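Local coordinates for protein glutathione S-transferase (Sulfitobacter, PDB 4GF0) that binds glutathione and, as a member of the glutathione S-transferase family, probably catalyses its conjugation to electrophilic substrates, at residues C140-E145 / A181-I186; A93-A98 / F159-P164. One frame throughout, in Å; residues are numbered along the deposited sequence.

How the contacts relate
Both contacts belong to the all-helical part of a glutathione S-transferase, and their segments alternate along the chain in the order 93-98, 140-145, 159-164, 181-186, that is contacts 2, 1, 2, 1. Contact 1 joins the last turns of helix 123-148 to the start of helix 184-194; contact 2 sets helix 89-111 against the start of helix 162-170. Their centres are 16 Å apart and the nearest atoms about 6 Å, without touching. Neither contact reaches the bound glutathione, which is about 13 Å from the side chain of Val-144 and about 12 Å from that of Ala-98. Contact 2 is fully buried, whereas contact 1 is partly open to solvent.

Contact 1 of 2, residues C140-E145 / A181-I186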
loop_
_atom_site.group_PDB
_atom_site.type_symbol
_atom_site.label_atom_id
_atom_site.label_comp_id
_atom_site.label_asym_id
_atom_site.label_seq_id
_atom_site.Cartn_x
_atom_site.Cartn_y
_atom_site.Cartn_z
ATOM N N CYS A 140 7.482 13.214 6.856
ATOM C CA CYS A 140 7.459 11.758 6.806
ATOM C C CYS A 140 8.695 11.188 7.489
ATOM O O CYS A 140 8.601 10.222 8.254
ATOM C CB CYS A 140 7.366 11.263 5.362
ATOM S SG CYS A 140 5.713 11.486 4.651
ATOM N N ALA A 141 9.850 11.787 7.218
ATOM C CA ALA A 141 11.090 11.320 7.836
ATOM C C ALA A 141 11.029 11.470 9.359
ATOM O O ALA A 141 11.517 10.601 10.097
ATOM C CB ALA A 141 12.286 12.044 7.266
ATOM N N ASP A 142 10.409 12.555 9.821
ATOM C CA ASP A 142 10.191 12.782 11.253
ATOM C C ASP A 142 9.435 11.616 11.881
ATOM O O ASP A 142 9.810 11.100 12.940
ATOM C CB ASP A 142 9.382 14.061 11.484
ATOM C CG ASP A 142 10.190 15.320 11.287
ATOM O OD1 ASP A 142 11.425 15.236 11.137
ATOM O OD2 ASP A 142 9.573 16.410 11.303
ATOM N N PHE A 143 8.357 11.211 11.222
ATOM C CA PHE A 143 7.555 10.083 11.681
ATOM C C PHE A 143 8.292 8.751 11.622
ATOM O O PHE A 143 8.147 7.916 12.520
ATOM C CB PHE A 143 6.261 9.987 10.880
ATOM C CG PHE A 143 5.327 8.931 11.385
ATOM C CD1 PHE A 143 4.509 9.184 12.473
ATOM C CD2 PHE A 143 5.270 7.691 10.783
ATOM C CE1 PHE A 143 3.642 8.214 12.952
ATOM C CE2 PHE A 143 4.413 6.713 11.259
ATOM C CZ PHE A 143 3.595 6.980 12.343
ATOM N N VAL A 144 9.054 8.525 10.555
ATOM C CA VAL A 144 9.875 7.329 10.465
ATOM C C VAL A 144 10.812 7.257 11.666
ATOM O O VAL A 144 10.906 6.224 12.330
ATOM C CB VAL A 144 10.714 7.313 9.168
ATOM C CG1 VAL A 144 11.813 6.252 9.250
ATOM C CG2 VAL A 144 9.817 7.053 7.968
ATOM N N GLU A 145 11.488 8.369 11.935
ATOM C CA GLU A 145 12.489 8.444 12.990
ATOM C C GLU A 145 11.868 8.215 14.371
ATOM O O GLU A 145 12.449 7.545 15.215
ATOM C CB GLU A 145 13.213 9.800 12.924
ATOM C CG GLU A 145 14.287 10.026 13.980
ATOM C CD GLU A 145 15.579 9.287 13.676
ATOM O OE1 GLU A 145 15.723 8.736 12.558
ATOM O OE2 GLU A 145 16.464 9.261 14.556
ATOM N N ALA A 181 21.023 12.852 7.170
ATOM C CA ALA A 181 21.939 13.050 8.290
ATOM C C ALA A 181 21.281 13.707 9.505
ATOM O O ALA A 181 21.769 13.583 10.630
ATOM C CB ALA A 181 23.114 13.874 7.836
ATOM N N ALA A 182 20.177 14.413 9.288
ATOM C CA ALA A 182 19.473 15.061 10.395
ATOM C C ALA A 182 18.712 14.037 11.239
ATOM O O ALA A 182 18.178 14.367 12.298
ATOM C CB ALA A 182 18.536 16.132 9.877
ATOM N N TYR A 183 18.677 12.792 10.768
ATOM C CA TYR A 183 17.928 11.725 11.432
ATOM C C TYR A 183 18.863 10.595 11.811
ATOM O O TYR A 183 19.210 9.777 10.956
ATOM C CB TYR A 183 16.854 11.194 10.478
ATOM C CG TYR A 183 15.918 12.273 9.993
ATOM C CD1 TYR A 183 14.772 12.586 10.704
ATOM C CD2 TYR A 183 16.180 12.983 8.835
ATOM C CE1 TYR A 183 13.912 13.576 10.270
ATOM C CE2 TYR A 183 15.328 13.975 8.396
ATOM C CZ TYR A 183 14.192 14.263 9.120
ATOM O OH TYR A 183 13.336 15.249 8.688
ATOM N N PRO A 184 19.287 10.549 13.086
ATOM C CA PRO A 184 20.319 9.583 13.487
ATOM C C PRO A 184 19.932 8.123 13.252
ATOM O O PRO A 184 20.765 7.365 12.749
ATOM C CB PRO A 184 20.539 9.873 14.986
ATOM C CG PRO A 184 19.439 10.806 15.398
ATOM C CD PRO A 184 18.977 11.514 14.160
ATOM N N LYS A 185 18.701 7.732 13.582
ATOM C CA LYS A 185 18.296 6.342 13.380
ATOM C C LYS A 185 18.180 5.978 11.903
ATOM O O LYS A 185 18.572 4.880 11.500
ATOM C CB LYS A 185 17.017 6.012 14.152
ATOM C CG LYS A 185 17.243 5.907 15.660
ATOM C CD LYS A 185 16.076 5.222 16.348
ATOM C CE LYS A 185 14.855 6.098 16.292
ATOM N NZ LYS A 185 13.634 5.414 16.801
ATOM N N ILE A 186 17.660 6.899 11.096
ATOM C CA ILE A 186 17.607 6.681 9.655
ATOM C C ILE A 186 19.025 6.544 9.113
ATOM O O ILE A 186 19.293 5.693 8.273
ATOM C CB ILE A 186 16.859 7.822 8.918
ATOM C CG1 ILE A 186 15.369 7.783 9.265
ATOM C CG2 ILE A 186 17.039 7.699 7.407
ATOM C CD1 ILE A 186 14.539 8.851 8.549
#
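The ring of Tyr-183, the N-cap residue of helix 184-194 in the C-terminal helical domain of the glutathione S-transferase fold, has the methyl group of Ala-141 over one face and the carboxylate oxygen OD1 of Asp-142 at its edge, in the ring plane. Ala-141 CB lies 3.8 Å from the ring centroid, a CH-pi contact displaced toward the rim, where it meets CZ; alanine suits the site because its short side chain lets the ring come down close to helix 123-148. Asp-142 OD1 is 3.1 Å from Tyr-183 OH, and the carboxylate plane is turned 51° from the ring.

The carboxylate of Glu-145, from helix 123-148, binds the start of helix 184-194. It takes two backbone N-H groups that the first turn leaves without helical acceptors: OE2 accepts from Lys-185 N at 2.9 Å, nearly straight at 164°, and OE1 accepts from Ile-186 N at 3.0 Å, more bent. Both oxygens use their syn lone pairs, so the carboxylate bridges two successive amides. Glutamate has the length for this: CG stands anti to the backbone N, and the bend at chi2 (77°) turns CD toward the helix start. The helix dipole would probably favour the negative charge here. OE2 also rests against Pro-184 CD; proline, with no N-H to satisfy, fits the first turn of a helix.

Deeper in, Ile-186 CD1 packs on Val-144 CG1 at 3.8 Å, the two branched side chains crossing at about a right angle, while Leu-166 and Cys-170 of helix 162-170 extend this apolar layer. On the outer side the Lys-185 chain bends at chi3, and its NZ, hydrogen-bonded to Leu-149 O, also makes a weak bond of 2.9 Å to Glu-145 O.

Contact 2 of 2, residues A93-A98 / F159-P164; sequences AQMRSA and FSLADP
A capping box opens helix 162-170, and Met-95 of helix 89-111 packs against it in the buried interior of the helical domain. Within the box, Ser-160 OG accepts from Ala-162 N at 3.3 Å, while Ser-160 N gives its hydrogen to Asp-163 OD2 at 2.7 Å, on the anti lone pair. Serine and aspartate suit these places, serine reaching forward to the N-H of Ala-162 and aspartate back to that of Ser-160. The second oxygen of Asp-163, OD1, is held by Val-154 N, which fixes the carboxylate from the other end.

Met-95 carries the contact from the facing helix. Its CG lies anti to the backbone N (chi1 176°) and comes within 3.5 Å of Ser-160 OG; SD lies 3.8 Å from Leu-161 CB, and the bend at chi3 brings CE to 4.1 Å from Leu-161 CD1. CE also lies over one face of the Arg-96 guanidinium, offset toward its rim; Arg-96 NE is salt-bridged to Asp-73 of the same chain. An alanine in place of Met-95 would probably open a gap beside Ser-160 and Leu-161, leaving the Leu-161 side chain less firmly held on this side.

Farther along, Ala-98 CB meets Ala-162 CB at 3.9 Å. Two methyl groups let the helices approach closely, and Met-95 and Ala-162 have their CA atoms 5.4 Å apart. No hydrogen bond links the two segments; van der Waals contact, mostly apolar, holds the capped helix start against the side of helix 89-111. Ser-160 to Asp-163 is the N-capping box known from the C-terminal domain of glutathione S-transferases.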
loop_
_atom_site.group_PDB
_atom_site.type_symbol
_atom_site.label_atom_id
_atom_site.label_comp_id
_atom_site.label_asym_id
_atom_site.label_seq_id
_atom_site.Cartn_x
_atom_site.Cartn_y
_atom_site.Cartn_z
ATOM N N ALA A 93 2.622 -7.215 12.261
ATOM C CA ALA A 93 1.705 -6.101 12.044
ATOM C C ALA A 93 2.460 -4.774 12.084
ATOM O O ALA A 93 2.141 -3.831 11.359
ATOM C CB ALA A 93 0.560 -6.128 13.071
ATOM N N GLN A 94 3.479 -4.693 12.929
ATOM C CA GLN A 94 4.277 -3.479 12.993
ATOM C C GLN A 94 5.100 -3.336 11.717
ATOM O O GLN A 94 5.307 -2.230 11.235
ATOM C CB GLN A 94 5.156 -3.493 14.245
ATOM C CG GLN A 94 4.351 -3.420 15.532
ATOM C CD GLN A 94 5.184 -3.709 16.758
ATOM O OE1 GLN A 94 6.046 -4.593 16.743
ATOM N NE2 GLN A 94 4.922 -2.974 17.841
ATOM N N MET A 95 5.567 -4.469 11.191
ATOM C CA MET A 95 6.268 -4.511 9.913
ATOM C C MET A 95 5.329 -4.011 8.820
ATOM O O MET A 95 5.695 -3.154 8.024
ATOM C CB MET A 95 6.704 -5.945 9.602
ATOM C CG MET A 95 7.369 -6.136 8.241
ATOM S SD MET A 95 7.391 -7.871 7.768
ATOM C CE MET A 95 5.676 -8.098 7.267
ATOM N N ARG A 96 4.104 -4.522 8.796
ATOM C CA ARG A 96 3.164 -4.130 7.741
ATOM C C ARG A 96 2.655 -2.707 7.899
ATOM O O ARG A 96 2.324 -2.056 6.910
ATOM C CB ARG A 96 2.003 -5.128 7.606
ATOM C CG ARG A 96 2.456 -6.449 6.987
ATOM C CD ARG A 96 1.290 -7.311 6.539
ATOM N NE ARG A 96 1.809 -8.614 6.127
ATOM C CZ ARG A 96 1.869 -9.679 6.921
ATOM N NH1 ARG A 96 1.401 -9.616 8.165
ATOM N NH2 ARG A 96 2.399 -10.812 6.466
ATOM N N SER A 97 2.602 -2.216 9.134
ATOM C CA SER A 97 2.200 -0.836 9.360
ATOM C C SER A 97 3.208 0.069 8.687
ATOM O O SER A 97 2.840 1.050 8.046
ATOM C CB SER A 97 2.156 -0.518 10.852
ATOM O OG SER A 97 1.890 0.863 11.049
ATOM N N ALA A 98 4.487 -0.266 8.830
ATOM C CA ALA A 98 5.534 0.528 8.197
ATOM C C ALA A 98 5.362 0.482 6.686
ATOM O O ALA A 98 5.478 1.504 6.009
ATOM C CB ALA A 98 6.912 0.004 8.588
ATOM N N PHE A 159 15.891 -7.822 10.860
ATOM C CA PHE A 159 15.574 -7.397 9.505
ATOM C C PHE A 159 14.226 -7.982 9.078
ATOM O O PHE A 159 13.865 -9.101 9.471
ATOM C CB PHE A 159 16.679 -7.943 8.597
ATOM C CG PHE A 159 16.585 -7.509 7.166
ATOM C CD1 PHE A 159 17.106 -6.288 6.764
ATOM C CD2 PHE A 159 16.035 -8.345 6.207
ATOM C CE1 PHE A 159 17.051 -5.901 5.438
ATOM C CE2 PHE A 159 15.968 -7.958 4.877
ATOM C CZ PHE A 159 16.484 -6.730 4.492
ATOM N N SER A 160 13.477 -7.246 8.260
ATOM C CA SER A 160 12.177 -7.730 7.793
ATOM C C SER A 160 11.836 -7.093 6.462
ATOM O O SER A 160 12.586 -6.262 5.955
ATOM C CB SER A 160 11.074 -7.384 8.809
ATOM O OG SER A 160 10.805 -5.987 8.816
ATOM N N LEU A 161 10.681 -7.460 5.905
ATOM C CA LEU A 161 10.216 -6.835 4.669
ATOM C C LEU A 161 10.111 -5.318 4.719
ATOM O O LEU A 161 10.183 -4.667 3.677
ATOM C CB LEU A 161 8.839 -7.369 4.269
ATOM C CG LEU A 161 8.724 -8.847 3.936
ATOM C CD1 LEU A 161 7.257 -9.086 3.576
ATOM C CD2 LEU A 161 9.658 -9.231 2.772
ATOM N N ALA A 162 9.928 -4.746 5.905
ATOM C CA ALA A 162 9.778 -3.300 5.986
ATOM C C ALA A 162 11.075 -2.597 5.609
ATOM O O ALA A 162 11.058 -1.466 5.133
ATOM C CB ALA A 162 9.316 -2.863 7.374
ATOM N N ASP A 163 12.200 -3.281 5.799
ATOM C CA ASP A 163 13.508 -2.662 5.615
ATOM C C ASP A 163 13.893 -2.346 4.159
ATOM O O ASP A 163 14.312 -1.223 3.882
ATOM C CB ASP A 163 14.585 -3.455 6.360
ATOM C CG ASP A 163 14.325 -3.487 7.852
ATOM O OD1 ASP A 163 14.228 -2.388 8.444
ATOM O OD2 ASP A 163 14.180 -4.600 8.419
ATOM N N PRO A 164 13.739 -3.305 3.227
ATOM C CA PRO A 164 14.023 -2.916 1.839
ATOM C C PRO A 164 13.106 -1.800 1.365
ATOM O O PRO A 164 13.533 -0.909 0.639
ATOM C CB PRO A 164 13.685 -4.183 1.050
ATOM C CG PRO A 164 13.926 -5.285 2.015
ATOM C CD PRO A 164 13.482 -4.756 3.341
#